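Local coordinates for protein group II chitinase (Ostrinia furnacalis, PDB 6JAW) that probably hydrolyses internal glycosidic bonds of chitin, this chain being one glycoside hydrolase family 18 catalytic domain cut from a much longer chitin-binding protein, at residues L9-T14 with G343-L348; V195-Y200 with F225-T230; M246-Y251 with K330-I335. All coordinates share one frame; numbering follows the deposited sequence.

Contact 1: residues L9-T14 with G343-L348; sequences LVCYYT and GMIWAL. With BBO (2-[3-(morpholin-4-yl)propyl]-1H-benzo[de]isoquinoline-1,3(2H)-dione), chain B.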
loop_
_atom_site.group_PDB
_atom_site.type_symbol
_atom_site.label_atom_id
_atom_site.label_comp_id
_atom_site.label_asym_id
_atom_site.label_seq_id
_atom_site.Cartn_x
_atom_site.Cartn_y
_atom_site.Cartn_z
ATOM N N LEU A 9 1.878 2.036 -12.712
ATOM C CA LEU A 9 2.409 1.098 -11.730
ATOM C C LEU A 9 3.002 1.975 -10.641
ATOM O O LEU A 9 4.090 2.535 -10.808
ATOM C CB LEU A 9 3.445 0.163 -12.339
ATOM C CG LEU A 9 3.472 -1.250 -11.748
ATOM C CD1 LEU A 9 4.488 -2.121 -12.469
ATOM C CD2 LEU A 9 3.768 -1.219 -10.268
ATOM N N VAL A 10 2.263 2.129 -9.553
ATOM C CA VAL A 10 2.652 3.009 -8.461
ATOM C C VAL A 10 3.421 2.188 -7.436
ATOM O O VAL A 10 2.891 1.223 -6.877
ATOM C CB VAL A 10 1.423 3.670 -7.830
ATOM C CG1 VAL A 10 1.852 4.592 -6.716
ATOM C CG2 VAL A 10 0.630 4.425 -8.905
ATOM N N CYS A 11 4.672 2.560 -7.193
ATOM C CA CYS A 11 5.555 1.812 -6.305
ATOM C C CYS A 11 5.813 2.631 -5.053
ATOM O O CYS A 11 6.297 3.764 -5.138
ATOM C CB CYS A 11 6.884 1.489 -6.984
ATOM S SG CYS A 11 6.801 0.511 -8.497
ATOM N N TYR A 12 5.524 2.054 -3.895
ATOM C CA TYR A 12 5.801 2.735 -2.645
ATOM C C TYR A 12 7.238 2.466 -2.224
ATOM O O TYR A 12 7.686 1.313 -2.181
ATOM C CB TYR A 12 4.815 2.319 -1.556
ATOM C CG TYR A 12 3.569 3.180 -1.577
ATOM C CD1 TYR A 12 2.547 2.931 -2.484
ATOM C CD2 TYR A 12 3.434 4.267 -0.722
ATOM C CE1 TYR A 12 1.411 3.725 -2.526
ATOM C CE2 TYR A 12 2.295 5.066 -0.752
ATOM C CZ TYR A 12 1.291 4.788 -1.661
ATOM O OH TYR A 12 0.159 5.574 -1.713
ATOM N N TYR A 13 7.967 3.542 -1.984
ATOM C CA TYR A 13 9.287 3.499 -1.385
ATOM C C TYR A 13 9.149 3.870 0.084
ATOM O O TYR A 13 8.416 4.801 0.428
ATOM C CB TYR A 13 10.237 4.472 -2.092
ATOM C CG TYR A 13 11.567 4.609 -1.394
ATOM C CD1 TYR A 13 12.614 3.746 -1.686
ATOM C CD2 TYR A 13 11.774 5.595 -0.437
ATOM C CE1 TYR A 13 13.829 3.857 -1.037
ATOM C CE2 TYR A 13 12.980 5.712 0.215
ATOM C CZ TYR A 13 14.004 4.843 -0.091
ATOM O OH TYR A 13 15.207 4.963 0.555
ATOM N N THR A 14 9.840 3.140 0.955
ATOM C CA THR A 14 9.782 3.400 2.385
ATOM C C THR A 14 11.172 3.769 2.879
ATOM O O THR A 14 12.148 3.069 2.589
ATOM C CB THR A 14 9.221 2.191 3.143
ATOM O OG1 THR A 14 10.149 1.102 3.075
ATOM C CG2 THR A 14 7.883 1.751 2.520
ATOM N N GLY A 343 -1.824 -0.528 -11.278
ATOM C CA GLY A 343 -1.548 -1.264 -10.067
ATOM C C GLY A 343 -0.665 -0.475 -9.130
ATOM O O GLY A 343 -0.036 0.512 -9.525
ATOM N N MET A 344 -0.630 -0.902 -7.879
ATOM C CA MET A 344 0.191 -0.281 -6.856
ATOM C C MET A 344 0.806 -1.404 -6.039
ATOM O O MET A 344 0.173 -2.444 -5.835
ATOM C CB MET A 344 -0.641 0.659 -5.969
ATOM C CG MET A 344 0.118 1.238 -4.781
ATOM S SD MET A 344 -0.059 0.264 -3.268
ATOM C CE MET A 344 -1.709 0.746 -2.746
ATOM N N ILE A 345 2.043 -1.218 -5.592
ATOM C CA ILE A 345 2.704 -2.236 -4.792
ATOM C C ILE A 345 3.182 -1.629 -3.488
ATOM O O ILE A 345 3.683 -0.499 -3.450
ATOM C CB ILE A 345 3.866 -2.909 -5.545
ATOM C CG1 ILE A 345 4.953 -1.894 -5.891
ATOM C CG2 ILE A 345 3.333 -3.603 -6.781
ATOM C CD1 ILE A 345 6.334 -2.345 -5.455
ATOM N N TRP A 346 2.979 -2.380 -2.413
ATOM C CA TRP A 346 3.574 -2.122 -1.114
ATOM C C TRP A 346 4.430 -3.337 -0.790
ATOM O O TRP A 346 3.888 -4.409 -0.513
ATOM C CB TRP A 346 2.510 -1.915 -0.032
ATOM C CG TRP A 346 3.156 -1.569 1.252
ATOM C CD1 TRP A 346 3.697 -2.435 2.163
ATOM C CD2 TRP A 346 3.412 -0.254 1.746
ATOM N NE1 TRP A 346 4.257 -1.734 3.203
ATOM C CE2 TRP A 346 4.092 -0.393 2.973
ATOM C CE3 TRP A 346 3.122 1.028 1.275
ATOM C CZ2 TRP A 346 4.485 0.703 3.735
ATOM C CZ3 TRP A 346 3.518 2.117 2.033
ATOM C CH2 TRP A 346 4.189 1.946 3.249
ATOM N N ALA A 347 5.755 -3.199 -0.842
ATOM C CA ALA A 347 6.474 -1.993 -1.230
ATOM C C ALA A 347 7.738 -2.448 -1.963
ATOM O O ALA A 347 8.050 -3.640 -1.970
ATOM C CB ALA A 347 6.826 -1.142 -0.006
ATOM N N LEU A 348 8.463 -1.501 -2.567
ATOM C CA LEU A 348 9.621 -1.851 -3.390
ATOM C C LEU A 348 10.595 -2.749 -2.638
ATOM O O LEU A 348 11.099 -3.738 -3.185
ATOM C CB LEU A 348 10.334 -0.576 -3.849
ATOM C CG LEU A 348 9.710 0.180 -5.025
ATOM C CD1 LEU A 348 10.247 1.598 -5.122
ATOM C CD2 LEU A 348 9.952 -0.577 -6.328
HETATM C C10 BBO B . -6.530 -3.644 11.105
HETATM C C13 BBO B . -2.138 -3.246 8.787
HETATM C C15 BBO B . -0.431 -1.664 7.839
HETATM C C17 BBO B . 1.542 -2.525 4.871
HETATM C C01 BBO B . -7.285 -3.833 12.257
HETATM C C02 BBO B . -6.659 -4.022 13.495
HETATM C C03 BBO B . -5.267 -4.021 13.579
HETATM C C04 BBO B . -4.596 -4.208 14.799
HETATM C C05 BBO B . -3.194 -4.198 14.822
HETATM C C06 BBO B . -2.454 -4.007 13.675
HETATM C C07 BBO B . -3.111 -3.828 12.496
HETATM C C08 BBO B . -4.516 -3.832 12.432
HETATM C C09 BBO B . -5.159 -3.645 11.196
HETATM C C11 BBO B . -4.335 -3.434 9.932
HETATM C C12 BBO B . -2.291 -3.620 11.236
HETATM C C14 BBO B . -1.864 -1.800 8.372
HETATM C C16 BBO B . 0.363 -1.875 5.609
HETATM C C18 BBO B . 2.283 -3.105 7.038
HETATM C C19 BBO B . 0.859 -3.594 7.263
HETATM N N01 BBO B . -2.927 -3.422 9.993
HETATM N N02 BBO B . -0.115 -2.616 6.779
HETATM O O01 BBO B . -4.978 -3.244 8.711
HETATM O O02 BBO B . -0.899 -3.620 11.320
HETATM O O03 BBO B . 2.566 -3.053 5.674
#

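Contact 2: residues V195-Y200 with F225-T230; sequences VMTYDY and FNANYT. With NAG (2-acetamido-2-deoxy-beta-D-glucopyranose), chain C; BBO (2-[3-(morpholin-4-yl)propyl]-1H-benzo[de]isoquinoline-1,3(2H)-dione), chain B.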
loop_
_atom_site.group_PDB
_atom_site.type_symbol
_atom_site.label_atom_id
_atom_site.label_comp_id
_atom_site.label_asym_id
_atom_site.label_seq_id
_atom_site.Cartn_x
_atom_site.Cartn_y
_atom_site.Cartn_z
ATOM N N VAL A 195 -6.120 2.052 -3.946
ATOM C CA VAL A 195 -6.925 1.249 -3.038
ATOM C C VAL A 195 -6.030 0.178 -2.432
ATOM O O VAL A 195 -5.447 -0.642 -3.149
ATOM C CB VAL A 195 -8.126 0.633 -3.759
ATOM C CG1 VAL A 195 -8.977 -0.109 -2.763
ATOM C CG2 VAL A 195 -8.927 1.721 -4.460
ATOM N N MET A 196 -5.905 0.194 -1.107
ATOM C CA MET A 196 -4.995 -0.707 -0.404
ATOM C C MET A 196 -5.684 -2.057 -0.203
ATOM O O MET A 196 -6.052 -2.451 0.906
ATOM C CB MET A 196 -4.556 -0.086 0.913
ATOM C CG MET A 196 -3.614 1.088 0.710
ATOM S SD MET A 196 -3.122 1.872 2.247
ATOM C CE MET A 196 -4.604 2.790 2.630
ATOM N N THR A 197 -5.839 -2.773 -1.322
ATOM C CA THR A 197 -6.505 -4.076 -1.349
ATOM C C THR A 197 -5.585 -5.160 -0.780
ATOM O O THR A 197 -5.191 -6.107 -1.455
ATOM C CB THR A 197 -6.945 -4.418 -2.769
ATOM O OG1 THR A 197 -5.928 -4.018 -3.692
ATOM C CG2 THR A 197 -8.255 -3.702 -3.134
ATOM N N TYR A 198 -5.238 -4.989 0.493
ATOM C CA TYR A 198 -4.443 -5.960 1.236
ATOM C C TYR A 198 -4.666 -5.700 2.718
ATOM O O TYR A 198 -5.368 -4.760 3.101
ATOM C CB TYR A 198 -2.955 -5.900 0.869
ATOM C CG TYR A 198 -2.383 -4.509 0.766
ATOM C CD1 TYR A 198 -2.098 -3.763 1.906
ATOM C CD2 TYR A 198 -2.117 -3.941 -0.473
ATOM C CE1 TYR A 198 -1.574 -2.487 1.813
ATOM C CE2 TYR A 198 -1.587 -2.666 -0.578
ATOM C CZ TYR A 198 -1.318 -1.944 0.565
ATOM O OH TYR A 198 -0.789 -0.677 0.460
ATOM N N ASP A 199 -4.069 -6.554 3.549
ATOM C CA ASP A 199 -4.327 -6.573 4.989
ATOM C C ASP A 199 -5.807 -6.767 5.295
ATOM O O ASP A 199 -6.325 -6.229 6.276
ATOM C CB ASP A 199 -3.813 -5.304 5.671
ATOM C CG ASP A 199 -2.310 -5.215 5.664
ATOM O OD1 ASP A 199 -1.642 -6.246 5.418
ATOM O OD2 ASP A 199 -1.802 -4.105 5.878
ATOM N N TYR A 200 -6.511 -7.525 4.454
ATOM C CA TYR A 200 -7.858 -7.938 4.824
ATOM C C TYR A 200 -7.842 -8.808 6.070
ATOM O O TYR A 200 -8.819 -8.834 6.827
ATOM C CB TYR A 200 -8.513 -8.701 3.680
ATOM C CG TYR A 200 -8.881 -7.848 2.499
ATOM C CD1 TYR A 200 -10.048 -7.102 2.499
ATOM C CD2 TYR A 200 -8.061 -7.790 1.379
ATOM C CE1 TYR A 200 -10.397 -6.327 1.407
ATOM C CE2 TYR A 200 -8.401 -7.022 0.282
ATOM C CZ TYR A 200 -9.571 -6.295 0.302
ATOM O OH TYR A 200 -9.916 -5.521 -0.784
ATOM N N PHE A 225 -14.643 -8.728 2.192
ATOM C CA PHE A 225 -13.206 -8.677 2.453
ATOM C C PHE A 225 -12.439 -9.386 1.337
ATOM O O PHE A 225 -11.786 -10.403 1.536
ATOM C CB PHE A 225 -12.883 -9.271 3.819
ATOM C CG PHE A 225 -13.135 -8.331 4.958
ATOM C CD1 PHE A 225 -13.506 -7.017 4.721
ATOM C CD2 PHE A 225 -12.984 -8.752 6.267
ATOM C CE1 PHE A 225 -13.735 -6.145 5.771
ATOM C CE2 PHE A 225 -13.212 -7.887 7.320
ATOM C CZ PHE A 225 -13.586 -6.583 7.072
ATOM N N ASN A 226 -12.543 -8.818 0.139
ATOM C CA ASN A 226 -11.782 -9.308 -1.000
ATOM C C ASN A 226 -11.669 -8.179 -2.011
ATOM O O ASN A 226 -12.506 -7.274 -2.044
ATOM C CB ASN A 226 -12.426 -10.549 -1.629
ATOM C CG ASN A 226 -13.838 -10.295 -2.097
ATOM O OD1 ASN A 226 -14.050 -9.747 -3.175
ATOM N ND2 ASN A 226 -14.816 -10.698 -1.290
ATOM N N ALA A 227 -10.613 -8.238 -2.826
ATOM C CA ALA A 227 -10.315 -7.128 -3.725
ATOM C C ALA A 227 -11.427 -6.910 -4.738
ATOM O O ALA A 227 -11.706 -5.767 -5.119
ATOM C CB ALA A 227 -8.989 -7.371 -4.441
ATOM N N ASN A 228 -12.075 -7.985 -5.184
ATOM C CA ASN A 228 -13.113 -7.842 -6.197
ATOM C C ASN A 228 -14.273 -6.996 -5.676
ATOM O O ASN A 228 -14.744 -6.082 -6.362
ATOM C CB ASN A 228 -13.601 -9.217 -6.653
ATOM C CG ASN A 228 -14.712 -9.112 -7.658
ATOM O OD1 ASN A 228 -14.546 -8.494 -8.698
ATOM N ND2 ASN A 228 -15.860 -9.707 -7.353
ATOM N N TYR A 229 -14.738 -7.274 -4.458
ATOM C CA TYR A 229 -15.787 -6.445 -3.872
ATOM C C TYR A 229 -15.298 -5.014 -3.674
ATOM O O TYR A 229 -15.988 -4.048 -4.024
ATOM C CB TYR A 229 -16.253 -7.041 -2.540
ATOM C CG TYR A 229 -17.412 -6.278 -1.934
ATOM C CD1 TYR A 229 -17.205 -5.079 -1.257
ATOM C CD2 TYR A 229 -18.719 -6.737 -2.069
ATOM C CE1 TYR A 229 -18.258 -4.368 -0.724
ATOM C CE2 TYR A 229 -19.777 -6.028 -1.536
ATOM C CZ TYR A 229 -19.536 -4.847 -0.862
ATOM O OH TYR A 229 -20.574 -4.135 -0.326
ATOM N N THR A 230 -14.101 -4.864 -3.109
ATOM C CA THR A 230 -13.592 -3.539 -2.775
ATOM C C THR A 230 -13.526 -2.641 -4.004
ATOM O O THR A 230 -13.979 -1.490 -3.976
ATOM C CB THR A 230 -12.210 -3.666 -2.144
ATOM O OG1 THR A 230 -12.327 -4.238 -0.834
ATOM C CG2 THR A 230 -11.574 -2.307 -2.045
HETATM C C1 NAG C . -17.017 -9.631 -8.213
HETATM C C2 NAG C . -17.719 -10.992 -8.356
HETATM C C3 NAG C . -19.081 -10.842 -9.041
HETATM C C4 NAG C . -19.922 -9.756 -8.385
HETATM C C5 NAG C . -19.134 -8.456 -8.339
HETATM C C6 NAG C . -19.878 -7.337 -7.643
HETATM C C7 NAG C . -16.459 -13.083 -8.621
HETATM C C8 NAG C . -15.627 -13.913 -9.548
HETATM N N2 NAG C . -16.887 -11.916 -9.108
HETATM O O3 NAG C . -19.760 -12.090 -8.961
HETATM O O4 NAG C . -21.124 -9.556 -9.121
HETATM O O5 NAG C . -17.918 -8.672 -7.608
HETATM O O6 NAG C . -19.490 -7.199 -6.283
HETATM O O7 NAG C . -16.724 -13.448 -7.481
HETATM C C10 BBO B . -6.530 -3.644 11.105
HETATM C C13 BBO B . -2.138 -3.246 8.787
HETATM C C15 BBO B . -0.431 -1.664 7.839
HETATM C C17 BBO B . 1.542 -2.525 4.871
HETATM C C01 BBO B . -7.285 -3.833 12.257
HETATM C C02 BBO B . -6.659 -4.022 13.495
HETATM C C03 BBO B . -5.267 -4.021 13.579
HETATM C C04 BBO B . -4.596 -4.208 14.799
HETATM C C05 BBO B . -3.194 -4.198 14.822
HETATM C C06 BBO B . -2.454 -4.007 13.675
HETATM C C07 BBO B . -3.111 -3.828 12.496
HETATM C C08 BBO B . -4.516 -3.832 12.432
HETATM C C09 BBO B . -5.159 -3.645 11.196
HETATM C C11 BBO B . -4.335 -3.434 9.932
HETATM C C12 BBO B . -2.291 -3.620 11.236
HETATM C C14 BBO B . -1.864 -1.800 8.372
HETATM C C16 BBO B . 0.363 -1.875 5.609
HETATM C C18 BBO B . 2.283 -3.105 7.038
HETATM C C19 BBO B . 0.859 -3.594 7.263
HETATM N N01 BBO B . -2.927 -3.422 9.993
HETATM N N02 BBO B . -0.115 -2.616 6.779
HETATM O O01 BBO B . -4.978 -3.244 8.711
HETATM O O02 BBO B . -0.899 -3.620 11.320
HETATM O O03 BBO B . 2.566 -3.053 5.674
#

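Contact 3: residues M246-Y251 with K330-I335; sequences MGMPMY and KKVNFI. With BBO (2-[3-(morpholin-4-yl)propyl]-1H-benzo[de]isoquinoline-1,3(2H)-dione), chain B.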
loop_
_atom_site.group_PDB
_atom_site.type_symbol
_atom_site.label_atom_id
_atom_site.label_comp_id
_atom_site.label_asym_id
_atom_site.label_seq_id
_atom_site.Cartn_x
_atom_site.Cartn_y
_atom_site.Cartn_z
ATOM N N MET A 246 -4.917 -0.585 -8.139
ATOM C CA MET A 246 -5.194 -1.645 -7.184
ATOM C C MET A 246 -3.911 -2.042 -6.466
ATOM O O MET A 246 -2.922 -2.411 -7.109
ATOM C CB MET A 246 -5.798 -2.851 -7.890
ATOM C CG MET A 246 -6.224 -3.925 -6.931
ATOM S SD MET A 246 -6.965 -5.295 -7.813
ATOM C CE MET A 246 -5.531 -6.321 -8.094
ATOM N N GLY A 247 -3.937 -1.989 -5.139
ATOM C CA GLY A 247 -2.755 -2.325 -4.367
ATOM C C GLY A 247 -2.516 -3.825 -4.332
ATOM O O GLY A 247 -3.450 -4.629 -4.287
ATOM N N MET A 248 -1.239 -4.201 -4.355
ATOM C CA MET A 248 -0.835 -5.591 -4.268
ATOM C C MET A 248 0.291 -5.695 -3.249
ATOM O O MET A 248 1.227 -4.874 -3.272
ATOM C CB MET A 248 -0.388 -6.129 -5.630
ATOM C CG MET A 248 -1.558 -6.423 -6.567
ATOM S SD MET A 248 -1.018 -6.487 -8.274
ATOM C CE MET A 248 -0.528 -4.784 -8.552
ATOM N N PRO A 249 0.230 -6.656 -2.333
ATOM C CA PRO A 249 1.233 -6.727 -1.267
ATOM C C PRO A 249 2.468 -7.511 -1.695
ATOM O O PRO A 249 2.375 -8.588 -2.293
ATOM C CB PRO A 249 0.484 -7.449 -0.138
ATOM C CG PRO A 249 -0.489 -8.340 -0.862
ATOM C CD PRO A 249 -0.880 -7.609 -2.130
ATOM N N MET A 250 3.638 -6.948 -1.389
ATOM C CA MET A 250 4.914 -7.622 -1.575
ATOM C C MET A 250 5.369 -8.330 -0.306
ATOM O O MET A 250 6.570 -8.552 -0.113
ATOM C CB MET A 250 5.987 -6.623 -2.025
ATOM C CG MET A 250 5.604 -5.753 -3.213
ATOM S SD MET A 250 5.681 -6.622 -4.784
ATOM C CE MET A 250 3.944 -7.004 -5.025
ATOM N N TYR A 251 4.431 -8.664 0.568
ATOM C CA TYR A 251 4.732 -9.194 1.882
ATOM C C TYR A 251 3.610 -10.136 2.276
ATOM O O TYR A 251 2.572 -10.217 1.616
ATOM C CB TYR A 251 4.869 -8.077 2.923
ATOM C CG TYR A 251 3.565 -7.342 3.133
ATOM C CD1 TYR A 251 3.213 -6.276 2.315
ATOM C CD2 TYR A 251 2.670 -7.736 4.122
ATOM C CE1 TYR A 251 2.013 -5.609 2.490
ATOM C CE2 TYR A 251 1.469 -7.079 4.304
ATOM C CZ TYR A 251 1.149 -6.014 3.483
ATOM O OH TYR A 251 -0.039 -5.346 3.646
ATOM N N LYS A 330 -2.880 -13.153 -12.041
ATOM C CA LYS A 330 -4.340 -13.144 -12.009
ATOM C C LYS A 330 -4.869 -11.773 -11.591
ATOM O O LYS A 330 -5.850 -11.276 -12.157
ATOM C CB LYS A 330 -4.842 -14.233 -11.060
ATOM C CG LYS A 330 -6.340 -14.466 -11.092
ATOM C CD LYS A 330 -6.719 -15.452 -12.181
ATOM C CE LYS A 330 -8.216 -15.725 -12.176
ATOM N NZ LYS A 330 -8.682 -16.286 -10.878
ATOM N N LYS A 331 -4.228 -11.142 -10.611
ATOM C CA LYS A 331 -4.693 -9.835 -10.160
ATOM C C LYS A 331 -4.487 -8.774 -11.230
ATOM O O LYS A 331 -5.343 -7.900 -11.417
ATOM C CB LYS A 331 -3.982 -9.448 -8.868
ATOM C CG LYS A 331 -4.477 -10.223 -7.660
ATOM C CD LYS A 331 -3.733 -9.812 -6.400
ATOM C CE LYS A 331 -4.334 -10.488 -5.176
ATOM N NZ LYS A 331 -3.788 -9.946 -3.897
ATOM N N VAL A 332 -3.363 -8.832 -11.950
ATOM C CA VAL A 332 -3.130 -7.851 -13.001
ATOM C C VAL A 332 -4.104 -8.065 -14.153
ATOM O O VAL A 332 -4.601 -7.102 -14.750
ATOM C CB VAL A 332 -1.663 -7.897 -13.465
ATOM C CG1 VAL A 332 -1.454 -6.963 -14.643
ATOM C CG2 VAL A 332 -0.739 -7.495 -12.319
ATOM N N ASN A 333 -4.418 -9.322 -14.475
ATOM C CA ASN A 333 -5.444 -9.559 -15.486
ATOM C C ASN A 333 -6.788 -9.021 -15.024
ATOM O O ASN A 333 -7.571 -8.505 -15.830
ATOM C CB ASN A 333 -5.533 -11.044 -15.820
ATOM C CG ASN A 333 -4.626 -11.425 -16.973
ATOM O OD1 ASN A 333 -4.848 -11.018 -18.115
ATOM N ND2 ASN A 333 -3.594 -12.204 -16.679
ATOM N N PHE A 334 -7.060 -9.115 -13.722
ATOM C CA PHE A 334 -8.232 -8.470 -13.143
ATOM C C PHE A 334 -8.188 -6.958 -13.354
ATOM O O PHE A 334 -9.199 -6.345 -13.719
ATOM C CB PHE A 334 -8.302 -8.834 -11.658
ATOM C CG PHE A 334 -9.373 -8.122 -10.890
ATOM C CD1 PHE A 334 -10.660 -8.628 -10.847
ATOM C CD2 PHE A 334 -9.082 -6.974 -10.170
ATOM C CE1 PHE A 334 -11.651 -7.985 -10.125
ATOM C CE2 PHE A 334 -10.064 -6.324 -9.447
ATOM C CZ PHE A 334 -11.354 -6.833 -9.421
ATOM N N ILE A 335 -7.017 -6.346 -13.147
ATOM C CA ILE A 335 -6.857 -4.908 -13.365
ATOM C C ILE A 335 -7.167 -4.551 -14.815
ATOM O O ILE A 335 -7.914 -3.605 -15.102
ATOM C CB ILE A 335 -5.429 -4.470 -12.976
ATOM C CG1 ILE A 335 -5.249 -4.439 -11.457
ATOM C CG2 ILE A 335 -5.073 -3.129 -13.600
ATOM C CD1 ILE A 335 -3.803 -4.175 -11.047
HETATM C C10 BBO B . -6.530 -3.644 11.105
HETATM C C13 BBO B . -2.138 -3.246 8.787
HETATM C C15 BBO B . -0.431 -1.664 7.839
HETATM C C17 BBO B . 1.542 -2.525 4.871
HETATM C C01 BBO B . -7.285 -3.833 12.257
HETATM C C02 BBO B . -6.659 -4.022 13.495
HETATM C C03 BBO B . -5.267 -4.021 13.579
HETATM C C04 BBO B . -4.596 -4.208 14.799
HETATM C C05 BBO B . -3.194 -4.198 14.822
HETATM C C06 BBO B . -2.454 -4.007 13.675
HETATM C C07 BBO B . -3.111 -3.828 12.496
HETATM C C08 BBO B . -4.516 -3.832 12.432
HETATM C C09 BBO B . -5.159 -3.645 11.196
HETATM C C11 BBO B . -4.335 -3.434 9.932
HETATM C C12 BBO B . -2.291 -3.620 11.236
HETATM C C14 BBO B . -1.864 -1.800 8.372
HETATM C C16 BBO B . 0.363 -1.875 5.609
HETATM C C18 BBO B . 2.283 -3.105 7.038
HETATM C C19 BBO B . 0.859 -3.594 7.263
HETATM N N01 BBO B . -2.927 -3.422 9.993
HETATM N N02 BBO B . -0.115 -2.616 6.779
HETATM O O01 BBO B . -4.978 -3.244 8.711
HETATM O O02 BBO B . -0.899 -3.620 11.320
HETATM O O03 BBO B . 2.566 -3.053 5.674
HETATM O O HOH W 1 -4.373 -7.306 -3.811
#

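Contact 1: residues L9-T14 with G343-L348
The carbonyl oxygen of Gly343 takes the N-H of Val10 at 2.8 Å in a nearly straight bond (171° at the hydrogen), and the CA of Leu9 also lies 3.3 Å from that Gly343 O in a CA-H...O contact. This is the parallel pairing of strands 8-14 and 342-346, the first and last strands of the TIM barrel of family 18, and so the seam that closes it; the short axes run 4.6 Å apart at 15°. Val10 O then accepts from Ile345 N, and Ile345 O from Tyr12 N. The strand ends at Trp346 and a cis peptide precedes Ala347; Leu348 N nevertheless reaches Tyr12 O at 2.9 Å.

On one face Cys11, disulfide-bonded to Cys36, sets its CB against Leu348 CG and its SG beside Ile345 CG1; helix 363-373 covers this face through Leu9, Ile345 and Leu348. The other face carries Val10, Met344 and Tyr12. Met344 CG meets the edge of the Tyr12 ring in its plane, 3.6 Å from CE1, while SD makes an oblique Met-aromatic contact. Tyr12 OH is held by Asp124. Trp346 CZ3 comes 3.5 Å from Tyr12 CD2, with the two ring planes at 44°. One indole face carries the morpholine of the bound naphthalimide, with NE1 3.3 Å from its O03.

Contact 2: residues V195-Y200 with F225-T230
Tyr200 OH donates a hydrogen bond to Thr230 OG1 at 2.7 Å, the OG1 lying at the edge of the phenol ring and in its plane. The pair joins the loop that follows barrel strand 192-195 to the start of helix 227-236, so the contact sits where a strand of the TIM barrel runs out into its active-site end and meets the helix that comes next in the chain. The Tyr200 ring lies across the turn leading into that helix: Asn226 CA stands 3.9 Å above one face of the ring, toward its rim, and CD1 packs 3.8 Å from Phe225 CB.

Beside this bond the contact is apolar. In Thr230 a chi1 of -71° sets OG1 beside the backbone N and turns CG2 anti to it, toward Val195, whose CG1 is 3.5 Å from Thr230 CG2, tighter than usual for two methyl groups. Thr197 CG2 touches the same Thr230 methyl at 3.8 Å. Thr197 also places its CB against Ala227 CB.

The second shell fixes these groups. Thr230 OG1 has a further bond to Pro172 O, so OG1 accepts from one oxygen and donates to another, and Thr197 OG1 is tied to Gly247 O on the neighbouring strand. Asn226 is the N-cap of the helix: its OD1 accepts from Tyr229 N at 2.9 Å, N-H...O angle 165°. Two residues after the N-cap, Asn228 carries the N-linked sugar on ND2. On the pocket side, Asp199 OD1 is held by Tyr251 OH and Gln253 NE2, while its OD2 lies 2.4 Å from the bound naphthalimide's morpholine nitrogen N02, a hydrogen bond modelled so short that its exact length is doubtful.

Contact 3: residues M246-Y251 with K330-I335
Lys331 CB packs 3.6 Å from Met246 CE, placing helix 325-337 against the outer side of strand 244-257 in the TIM barrel; the short axes are 10.2 Å apart and nearly antiparallel, at 176°. From there the lysine chain runs on extended, its CD passing Met248 CG at 4.0 Å in the opposite direction. Its NZ is held by a salt bridge to Asp323 and a bond to Ala212 O, and it also donates to a water at 2.7 Å from NZ. That water in turn donates to Gly247 O, so the buried ammonium is linked to the strand through a single water.

One residue on, Val332 sets CG2 beside Met248 SD, the two side chains crossing at about a right angle. Phe334 follows, its CD2 3.6 Å from Met246 SD in a Met-aromatic contact; the sulfur lies 72° off the ring normal, so the approach is oblique. In Met246 the first two torsions are both extended and only the last one bends, turning CE to Lys331. Ile335 completes the row: CG1 lies 3.9 Å from Met246 CB, and CD1 comes tip to tip with Met248 CE at 4.2 Å.

None of these barrel contacts is at the surface: the centre of contact 1 lies about 7 Å from that of the chain, those of contacts 2 and 3 about 11 Å. Contact 1 is strand on strand, carried by backbone hydrogen bonds; contact 3 is helix on strand, with methionines against the helix and one water bridge; contact 2 joins a loop to a helix start through one hydroxyl pair and a few methyls. Strand 342-346 of contact 1 is the neighbour of strand 244-257 in contact 3, where Met344 O probably accepts from Met248 N. Val195 O in contact 2 pairs likewise with Gly247 N. Trp346, Asp199 and Tyr251, one from each contact, meet the same ligand.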